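Side-chain contacts in aromatic amino acid exporter YddG (Starkeya novella, PDB 5I20), which exports amino acids of widely differing character, among them threonine, methionine, lysine and glutamate, across the bacterial inner membrane: residues 32-37 with 202-207; 102-107 with 162-167; 110-115 with 169-174. All blocks are in the same frame, centred on the assembly; numbering follows the deposited sequence.

YddG illustrates how a two-repeat membrane protein is tied together by contacts far apart in sequence. From the N terminus, helix 32-53 supplies the first half of interaction 1, helix 101-108 that of interaction 2, and the loop behind it that of interaction 3. The chain then reaches 162-167, closing interaction 2, and 169-174, closing interaction 3; since the segments alternate, these two loops cross. Only at 202-207 does interaction 1 close, with both others nested inside it. Interaction 1 lies at the periplasmic end, interaction 3 at the cytoplasmic end about 36 Å away centre to centre, and interaction 2 within the membrane. Each joins the first EamA-like half to the second.

Interaction 1: 32-37 with 202-207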
loop_
_atom_site.group_PDB
_atom_site.type_symbol
_atom_site.label_atom_id
_atom_site.label_comp_id
_atom_site.label_asym_id
_atom_site.label_seq_id
_atom_site.Cartn_x
_atom_site.Cartn_y
_atom_site.Cartn_z
ATOM N N PRO A 32 -13.221 -10.021 2.489
ATOM C CA PRO A 32 -11.824 -9.628 2.242
ATOM C C PRO A 32 -10.825 -10.774 2.053
ATOM O O PRO A 32 -9.971 -10.678 1.171
ATOM C CB PRO A 32 -11.467 -8.824 3.500
ATOM C CG PRO A 32 -12.407 -9.311 4.544
ATOM C CD PRO A 32 -13.687 -9.566 3.811
ATOM N N PHE A 33 -10.912 -11.820 2.868
ATOM C CA PHE A 33 -9.922 -12.894 2.811
ATOM C C PHE A 33 -10.028 -13.719 1.535
ATOM O O PHE A 33 -9.012 -14.085 0.941
ATOM C CB PHE A 33 -10.046 -13.804 4.033
ATOM C CG PHE A 33 -9.275 -13.319 5.222
ATOM C CD1 PHE A 33 -7.892 -13.231 5.174
ATOM C CD2 PHE A 33 -9.927 -12.956 6.389
ATOM C CE1 PHE A 33 -7.174 -12.785 6.265
ATOM C CE2 PHE A 33 -9.213 -12.510 7.486
ATOM C CZ PHE A 33 -7.836 -12.424 7.424
ATOM N N LEU A 34 -11.254 -14.019 1.121
ATOM C CA LEU A 34 -11.471 -14.723 -0.136
ATOM C C LEU A 34 -11.004 -13.863 -1.303
ATOM O O LEU A 34 -10.401 -14.362 -2.249
ATOM C CB LEU A 34 -12.944 -15.091 -0.313
ATOM C CG LEU A 34 -13.259 -15.893 -1.579
ATOM C CD1 LEU A 34 -12.564 -17.248 -1.538
ATOM C CD2 LEU A 34 -14.756 -16.056 -1.762
ATOM N N LEU A 35 -11.283 -12.566 -1.222
ATOM C CA LEU A 35 -10.892 -11.628 -2.268
ATOM C C LEU A 35 -9.373 -11.527 -2.339
ATOM O O LEU A 35 -8.796 -11.375 -3.415
ATOM C CB LEU A 35 -11.514 -10.251 -2.016
ATOM C CG LEU A 35 -11.391 -9.204 -3.127
ATOM C CD1 LEU A 35 -12.118 -9.657 -4.386
ATOM C CD2 LEU A 35 -11.916 -7.852 -2.658
ATOM N N THR A 36 -8.735 -11.622 -1.179
ATOM C CA THR A 36 -7.281 -11.609 -1.090
ATOM C C THR A 36 -6.697 -12.876 -1.707
ATOM O O THR A 36 -5.755 -12.816 -2.500
ATOM C CB THR A 36 -6.817 -11.476 0.375
ATOM O OG1 THR A 36 -7.289 -10.234 0.914
ATOM C CG2 THR A 36 -5.300 -11.520 0.470
ATOM N N ALA A 37 -7.270 -14.020 -1.342
ATOM C CA ALA A 37 -6.848 -15.312 -1.875
ATOM C C ALA A 37 -6.931 -15.359 -3.400
ATOM O O ALA A 37 -6.033 -15.879 -4.063
ATOM C CB ALA A 37 -7.688 -16.428 -1.273
ATOM N N SER A 202 -19.381 -17.686 2.746
ATOM C CA SER A 202 -19.050 -18.138 1.400
ATOM C C SER A 202 -19.765 -17.339 0.313
ATOM O O SER A 202 -20.721 -17.817 -0.294
ATOM C CB SER A 202 -19.379 -19.625 1.256
ATOM O OG SER A 202 -19.037 -20.106 -0.032
ATOM N N VAL A 203 -19.295 -16.121 0.067
ATOM C CA VAL A 203 -19.849 -15.293 -0.998
ATOM C C VAL A 203 -18.816 -15.102 -2.106
ATOM O O VAL A 203 -17.857 -14.343 -1.955
ATOM C CB VAL A 203 -20.308 -13.918 -0.474
ATOM C CG1 VAL A 203 -20.878 -13.077 -1.609
ATOM C CG2 VAL A 203 -21.338 -14.093 0.631
ATOM N N TRP A 204 -19.019 -15.803 -3.217
ATOM C CA TRP A 204 -18.090 -15.763 -4.339
ATOM C C TRP A 204 -18.472 -14.678 -5.341
ATOM O O TRP A 204 -19.632 -14.273 -5.405
ATOM C CB TRP A 204 -18.038 -17.131 -5.023
ATOM C CG TRP A 204 -17.206 -18.132 -4.277
ATOM C CD1 TRP A 204 -17.550 -18.800 -3.139
ATOM C CD2 TRP A 204 -15.889 -18.578 -4.622
ATOM N NE1 TRP A 204 -16.528 -19.634 -2.752
ATOM C CE2 TRP A 204 -15.497 -19.516 -3.646
ATOM C CE3 TRP A 204 -15.003 -18.276 -5.660
ATOM C CZ2 TRP A 204 -14.258 -20.154 -3.678
ATOM C CZ3 TRP A 204 -13.772 -18.909 -5.690
ATOM C CH2 TRP A 204 -13.412 -19.837 -4.705
ATOM N N PRO A 205 -17.490 -14.187 -6.115
ATOM C CA PRO A 205 -17.764 -13.195 -7.161
ATOM C C PRO A 205 -18.738 -13.720 -8.208
ATOM O O PRO A 205 -18.609 -14.865 -8.639
ATOM C CB PRO A 205 -16.386 -12.944 -7.781
ATOM C CG PRO A 205 -15.418 -13.303 -6.710
ATOM C CD PRO A 205 -16.046 -14.443 -5.964
ATOM N N VAL A 206 -19.701 -12.896 -8.605
ATOM C CA VAL A 206 -20.668 -13.293 -9.621
ATOM C C VAL A 206 -20.750 -12.257 -10.740
ATOM O O VAL A 206 -20.629 -11.054 -10.500
ATOM C CB VAL A 206 -22.072 -13.507 -9.014
ATOM C CG1 VAL A 206 -22.065 -14.689 -8.054
ATOM C CG2 VAL A 206 -22.554 -12.247 -8.311
ATOM N N GLY A 207 -20.944 -12.736 -11.966
ATOM C CA GLY A 207 -21.094 -11.867 -13.121
ATOM C C GLY A 207 -19.897 -10.975 -13.399
ATOM O O GLY A 207 -18.766 -11.449 -13.511
#
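Leu34 and Trp204 make a CH-pi contact where the periplasmic loop after helix 181-199 passes the first turn of transmembrane helix 32-53. The leucine, directed toward the loop, meets one face of the indole and crosses it at about a right angle. Its CD2 methyl lies over the pyrrole part, 3.9 Å from the centroid of the five-membered ring and only 5° off the ring normal. The second branch tracks the benzene part, CD1 coming within 4.0 Å of Trp204 CZ2, and so both methyls work against one ring system. What extends the leucine outward from the helix is a CG anti to the backbone N (chi1 -177°). CD2 also touches the loop backbone, 3.5 Å from Val203 O, roughly at right angles to its direction to the ring. Ser202 OG sits in the ring plane at the indole edge.

Within the first turn of the helix, Pro32 O accepts Thr36 OG1 at 2.7 Å and Thr36 N from opposite faces of its plane, while Glu200 accepts the amide of Phe33. Pro205 continues the apolar seam onto Val30 and Val213, and Leu34 packs also on His196. The arrangement is a CH-pi contact joining the start of a transmembrane helix in the first EamA-like half to a periplasmic loop in the second, within the inverted-repeat fold of the DMT superfamily.

Interaction 2: 102-107 with 162-167; sequences PLLIVL and IWSVYS. With OLC ((2R)-2,3-dihydroxypropyl (9Z)-octadec-9-enoate), chain G.
Ser164 OG presses against Leu104 CB at 3.1 Å, a remarkably close carbon-to-oxygen approach for a hydroxyl buried between two helices. Its polar needs are met by backbone: it hydrogen-bonds to Ala160 O one turn earlier in its own helix and to Trp101 O of the facing one. With OG beside its own backbone N (chi1 -65°), the group can lie along its helix and still face the neighbour. As both partners are carbonyl oxygens, the one hydroxyl hydrogen is probably shared in a bifurcated bond or alternates between them. So small a residue lets the backbones come together, with the CA atoms of Ile105 and Ser164 only 5.1 Å apart.

Ile105 provides the apolar half. Its CG1 passes over Ser164 CA at 3.8 Å, and the extended end carries CD1 on to Ser167 CB, 3.6 Å away. The isoleucine thus spans two serines three residues apart on the facing helix. Ser167 OG turns back to bond Trp163 O at 2.8 Å, 30° out of the carbonyl plane and on the face opposite the helical amide, and a second bond ties it to Trp228 NE1.

That hydroxyl also lies over one face of the Trp163 indole, offset toward the rim. On the opposite face runs the monoolein chain, whose double-bond carbon C10 is 3.7 Å from Trp163 CE2. This lipid lies near the chain's centre, consistent with occupying the central substrate cavity.

The segment axes approach to 8.6 Å at 39°. Helix 119-136 packs behind Leu103 and Val106, while helix 65-88 packs on Ile162 and Tyr166 of the second helix.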
loop_
_atom_site.group_PDB
_atom_site.type_symbol
_atom_site.label_atom_id
_atom_site.label_comp_id
_atom_site.label_asym_id
_atom_site.label_seq_id
_atom_site.Cartn_x
_atom_site.Cartn_y
_atom_site.Cartn_z
ATOM N N PRO A 102 2.890 5.824 5.387
ATOM C CA PRO A 102 3.928 6.509 4.604
ATOM C C PRO A 102 4.895 7.306 5.480
ATOM O O PRO A 102 6.093 7.324 5.196
ATOM C CB PRO A 102 3.124 7.437 3.690
ATOM C CG PRO A 102 1.786 6.784 3.576
ATOM C CD PRO A 102 1.537 6.204 4.938
ATOM N N LEU A 103 4.384 7.944 6.529
ATOM C CA LEU A 103 5.230 8.665 7.477
ATOM C C LEU A 103 6.191 7.707 8.180
ATOM O O LEU A 103 7.352 8.036 8.414
ATOM C CB LEU A 103 4.370 9.408 8.503
ATOM C CG LEU A 103 5.095 10.151 9.630
ATOM C CD1 LEU A 103 6.022 11.222 9.069
ATOM C CD2 LEU A 103 4.089 10.765 10.600
ATOM N N LEU A 104 5.701 6.517 8.505
ATOM C CA LEU A 104 6.504 5.515 9.193
ATOM C C LEU A 104 7.681 5.057 8.340
ATOM O O LEU A 104 8.788 4.881 8.845
ATOM C CB LEU A 104 5.637 4.317 9.587
ATOM C CG LEU A 104 4.605 4.578 10.684
ATOM C CD1 LEU A 104 3.785 3.333 10.979
ATOM C CD2 LEU A 104 5.292 5.087 11.946
ATOM N N ILE A 105 7.437 4.869 7.048
ATOM C CA ILE A 105 8.498 4.506 6.116
ATOM C C ILE A 105 9.582 5.587 6.074
ATOM O O ILE A 105 10.775 5.278 6.119
ATOM C CB ILE A 105 7.941 4.265 4.693
ATOM C CG1 ILE A 105 7.170 2.941 4.650
ATOM C CG2 ILE A 105 9.059 4.259 3.663
ATOM C CD1 ILE A 105 6.625 2.590 3.288
ATOM N N VAL A 106 9.163 6.847 5.997
ATOM C CA VAL A 106 10.104 7.962 5.998
ATOM C C VAL A 106 10.946 7.945 7.270
ATOM O O VAL A 106 12.172 8.018 7.209
ATOM C CB VAL A 106 9.386 9.324 5.876
ATOM C CG1 VAL A 106 10.381 10.468 6.036
ATOM C CG2 VAL A 106 8.660 9.430 4.543
ATOM N N LEU A 107 10.283 7.827 8.416
ATOM C CA LEU A 107 10.973 7.773 9.701
ATOM C C LEU A 107 11.863 6.529 9.827
ATOM O O LEU A 107 12.995 6.620 10.302
ATOM C CB LEU A 107 9.960 7.821 10.851
ATOM C CG LEU A 107 9.176 9.133 10.999
ATOM C CD1 LEU A 107 8.106 9.029 12.078
ATOM C CD2 LEU A 107 10.122 10.293 11.290
ATOM N N ILE A 162 3.532 -2.947 10.307
ATOM C CA ILE A 162 3.969 -4.161 9.626
ATOM C C ILE A 162 4.309 -3.880 8.161
ATOM O O ILE A 162 5.345 -4.320 7.658
ATOM C CB ILE A 162 2.897 -5.266 9.718
ATOM C CG1 ILE A 162 2.775 -5.751 11.164
ATOM C CG2 ILE A 162 3.241 -6.436 8.811
ATOM C CD1 ILE A 162 1.644 -6.732 11.394
ATOM N N TRP A 163 3.447 -3.129 7.485
ATOM C CA TRP A 163 3.692 -2.761 6.095
ATOM C C TRP A 163 4.898 -1.831 5.961
ATOM O O TRP A 163 5.688 -1.960 5.025
ATOM C CB TRP A 163 2.452 -2.100 5.487
ATOM C CG TRP A 163 2.703 -1.532 4.124
ATOM C CD1 TRP A 163 2.820 -0.213 3.794
ATOM C CD2 TRP A 163 2.888 -2.267 2.907
ATOM N NE1 TRP A 163 3.055 -0.081 2.447
ATOM C CE2 TRP A 163 3.103 -1.327 1.880
ATOM C CE3 TRP A 163 2.888 -3.628 2.587
ATOM C CZ2 TRP A 163 3.318 -1.705 0.554
ATOM C CZ3 TRP A 163 3.098 -4.002 1.272
ATOM C CH2 TRP A 163 3.310 -3.044 0.271
ATOM N N SER A 164 5.034 -0.894 6.896
ATOM C CA SER A 164 6.171 0.025 6.897
ATOM C C SER A 164 7.489 -0.701 7.129
ATOM O O SER A 164 8.502 -0.383 6.503
ATOM C CB SER A 164 5.996 1.103 7.968
ATOM O OG SER A 164 4.883 1.926 7.682
ATOM N N VAL A 165 7.483 -1.659 8.050
ATOM C CA VAL A 165 8.695 -2.406 8.344
ATOM C C VAL A 165 9.017 -3.317 7.168
ATOM O O VAL A 165 10.159 -3.376 6.726
ATOM C CB VAL A 165 8.568 -3.216 9.651
ATOM C CG1 VAL A 165 9.694 -4.235 9.771
ATOM C CG2 VAL A 165 8.572 -2.274 10.845
ATOM N N TYR A 166 8.001 -3.997 6.642
ATOM C CA TYR A 166 8.168 -4.816 5.447
ATOM C C TYR A 166 8.808 -4.032 4.301
ATOM O O TYR A 166 9.711 -4.527 3.627
ATOM C CB TYR A 166 6.823 -5.382 4.985
ATOM C CG TYR A 166 6.881 -5.982 3.600
ATOM C CD1 TYR A 166 7.400 -7.255 3.394
ATOM C CD2 TYR A 166 6.431 -5.271 2.495
ATOM C CE1 TYR A 166 7.466 -7.805 2.128
ATOM C CE2 TYR A 166 6.491 -5.812 1.227
ATOM C CZ TYR A 166 7.010 -7.078 1.048
ATOM O OH TYR A 166 7.067 -7.616 -0.215
ATOM N N SER A 167 8.329 -2.811 4.085
ATOM C CA SER A 167 8.823 -1.971 2.999
ATOM C C SER A 167 10.274 -1.551 3.210
ATOM O O SER A 167 11.114 -1.712 2.323
ATOM C CB SER A 167 7.948 -0.727 2.846
ATOM O OG SER A 167 6.616 -1.075 2.518
HETATM C C10 OLC G . -0.325 -0.325 0.984
HETATM C C9 OLC G . -0.422 -1.010 -0.335
HETATM C C11 OLC G . -0.833 -1.017 2.200
HETATM C C8 OLC G . -1.043 -2.360 -0.431
HETATM C C16 OLC G . -5.151 1.396 3.245
HETATM C C12 OLC G . -1.306 -0.011 3.193
HETATM C C7 OLC G . -2.438 -2.257 -0.946
HETATM C C15 OLC G . -4.667 0.184 3.970
HETATM C C13 OLC G . -2.363 -0.621 4.051
HETATM C C6 OLC G . -3.026 -3.623 -1.076
HETATM C C14 OLC G . -3.304 0.435 4.522
HETATM C C5 OLC G . -4.258 -3.721 -0.241
HETATM C C4 OLC G . -5.066 -4.903 -0.663
HETATM C C3 OLC G . -6.387 -4.883 0.031
HETATM C C2 OLC G . -7.267 -5.942 -0.542
#

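Interaction 3: 110-115 with 169-174; sequences AFLPGE and ASRRFA
Arg171 is the residue of 169-174 that reaches across to Leu112 and Glu115, and the residues along its segment explain how it is presented. After Ala169, Ser170 returns its OG to Tyr166 O and rests on His70. Arg171 then sets off toward the other loop, its first torsion (chi1 177°) swinging CG to the side opposite the backbone N. On the way its CD meets Leu112 CD1 at 3.8 Å, the two side chains crossing at about a right angle. A bend at chi3 (-67°) next turns one face of the guanidinium to Glu115.

Here the geometry is unusual for a salt bridge. Glu115 OE1 stands over that face, 3.7 Å from Arg171 NH1, and the two flat groups are tilted by just 20°. With no N-H aimed at the oxygen, the attraction is one of charge alone, and long. Each partner has a firmer hold outside the pair: Arg171 NE bonds Met232 O, and Glu115 OE2 forms a salt bridge with Arg3. A sulfate, probably from the crystallisation liquor, lies about 6 Å from the Glu115 side chain.

From Arg171 to Ala174 the chain folds into a type I beta turn, with a weak bond from Ala174 N to Arg171 O, and the Phe173 ring stacks on His70. At the cytoplasmic side, therefore, the loops following helices 101-108 and 150-169 meet beside helix 237-243, whose Val237 touches Leu112, Glu115 and Arg171, while helix 65-88 packs against the turn through His70 and Val67.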
loop_
_atom_site.group_PDB
_atom_site.type_symbol
_atom_site.label_atom_id
_atom_site.label_comp_id
_atom_site.label_asym_id
_atom_site.label_seq_id
_atom_site.Cartn_x
_atom_site.Cartn_y
_atom_site.Cartn_z
ATOM N N ALA A 110 15.555 6.049 8.238
ATOM C CA ALA A 110 16.742 6.565 8.915
ATOM C C ALA A 110 17.592 5.429 9.481
ATOM O O ALA A 110 18.764 5.623 9.796
ATOM C CB ALA A 110 16.344 7.531 10.020
ATOM N N PHE A 111 17.001 4.245 9.605
ATOM C CA PHE A 111 17.727 3.079 10.101
ATOM C C PHE A 111 18.529 2.399 8.990
ATOM O O PHE A 111 19.338 1.514 9.257
ATOM C CB PHE A 111 16.765 2.071 10.740
ATOM C CG PHE A 111 16.069 2.586 11.971
ATOM C CD1 PHE A 111 16.618 3.613 12.722
ATOM C CD2 PHE A 111 14.865 2.035 12.379
ATOM C CE1 PHE A 111 15.974 4.085 13.856
ATOM C CE2 PHE A 111 14.218 2.500 13.512
ATOM C CZ PHE A 111 14.773 3.526 14.250
ATOM N N LEU A 112 18.300 2.810 7.746
ATOM C CA LEU A 112 19.061 2.279 6.617
ATOM C C LEU A 112 20.449 2.917 6.564
ATOM O O LEU A 112 20.574 4.142 6.603
ATOM C CB LEU A 112 18.316 2.512 5.301
ATOM C CG LEU A 112 16.948 1.836 5.181
ATOM C CD1 LEU A 112 16.296 2.141 3.837
ATOM C CD2 LEU A 112 17.072 0.335 5.397
ATOM N N PRO A 113 21.497 2.083 6.475
ATOM C CA PRO A 113 22.900 2.513 6.531
ATOM C C PRO A 113 23.264 3.596 5.519
ATOM O O PRO A 113 23.899 4.583 5.891
ATOM C CB PRO A 113 23.669 1.223 6.230
ATOM C CG PRO A 113 22.762 0.140 6.689
ATOM C CD PRO A 113 21.378 0.619 6.359
ATOM N N GLY A 114 22.870 3.418 4.264
ATOM C CA GLY A 114 23.229 4.364 3.222
ATOM C C GLY A 114 22.370 5.615 3.188
ATOM O O GLY A 114 22.804 6.659 2.700
ATOM N N GLU A 115 21.149 5.514 3.706
ATOM C CA GLU A 115 20.196 6.617 3.635
ATOM C C GLU A 115 20.409 7.656 4.736
ATOM O O GLU A 115 20.631 7.314 5.897
ATOM C CB GLU A 115 18.760 6.085 3.704
ATOM C CG GLU A 115 18.410 5.035 2.652
ATOM C CD GLU A 115 18.063 5.630 1.297
ATOM O OE1 GLU A 115 17.187 5.064 0.606
ATOM O OE2 GLU A 115 18.665 6.656 0.913
ATOM N N ALA A 169 12.454 -2.817 5.378
ATOM C CA ALA A 169 13.324 -3.982 5.536
ATOM C C ALA A 169 13.580 -4.696 4.210
ATOM O O ALA A 169 14.466 -5.549 4.120
ATOM C CB ALA A 169 12.736 -4.955 6.546
ATOM N N SER A 170 12.807 -4.351 3.185
ATOM C CA SER A 170 13.006 -4.933 1.862
ATOM C C SER A 170 14.374 -4.564 1.293
ATOM O O SER A 170 14.957 -5.338 0.531
ATOM C CB SER A 170 11.899 -4.492 0.901
ATOM O OG SER A 170 10.651 -5.040 1.286
ATOM N N ARG A 171 14.892 -3.395 1.664
ATOM C CA ARG A 171 16.210 -2.983 1.187
ATOM C C ARG A 171 17.303 -3.896 1.738
ATOM O O ARG A 171 18.327 -4.110 1.093
ATOM C CB ARG A 171 16.501 -1.525 1.555
ATOM C CG ARG A 171 17.894 -1.068 1.147
ATOM C CD ARG A 171 17.949 0.420 0.874
ATOM N NE ARG A 171 17.174 0.779 -0.307
ATOM C CZ ARG A 171 17.589 1.624 -1.244
ATOM N NH1 ARG A 171 18.780 2.201 -1.140
ATOM N NH2 ARG A 171 16.814 1.890 -2.285
ATOM N N ARG A 172 17.076 -4.443 2.927
ATOM C CA ARG A 172 18.015 -5.383 3.531
ATOM C C ARG A 172 18.132 -6.647 2.682
ATOM O O ARG A 172 19.202 -7.251 2.588
ATOM C CB ARG A 172 17.581 -5.724 4.962
ATOM C CG ARG A 172 18.282 -6.924 5.582
ATOM C CD ARG A 172 18.035 -6.993 7.084
ATOM N NE ARG A 172 19.216 -6.600 7.848
ATOM C CZ ARG A 172 19.245 -6.462 9.170
ATOM N NH1 ARG A 172 18.150 -6.679 9.888
ATOM N NH2 ARG A 172 20.369 -6.103 9.775
ATOM N N PHE A 173 17.027 -7.028 2.049
ATOM C CA PHE A 173 17.003 -8.188 1.167
ATOM C C PHE A 173 17.169 -7.777 -0.292
ATOM O O PHE A 173 16.569 -8.378 -1.181
ATOM C CB PHE A 173 15.696 -8.968 1.339
ATOM C CG PHE A 173 15.460 -9.457 2.739
ATOM C CD1 PHE A 173 16.034 -10.639 3.179
ATOM C CD2 PHE A 173 14.664 -8.736 3.612
ATOM C CE1 PHE A 173 15.819 -11.090 4.468
ATOM C CE2 PHE A 173 14.446 -9.181 4.903
ATOM C CZ PHE A 173 15.022 -10.360 5.331
ATOM N N ALA A 174 17.987 -6.757 -0.535
ATOM C CA ALA A 174 18.175 -6.227 -1.883
ATOM C C ALA A 174 18.756 -7.265 -2.848
ATOM O O ALA A 174 18.549 -7.173 -4.057
ATOM C CB ALA A 174 19.063 -4.994 -1.844
#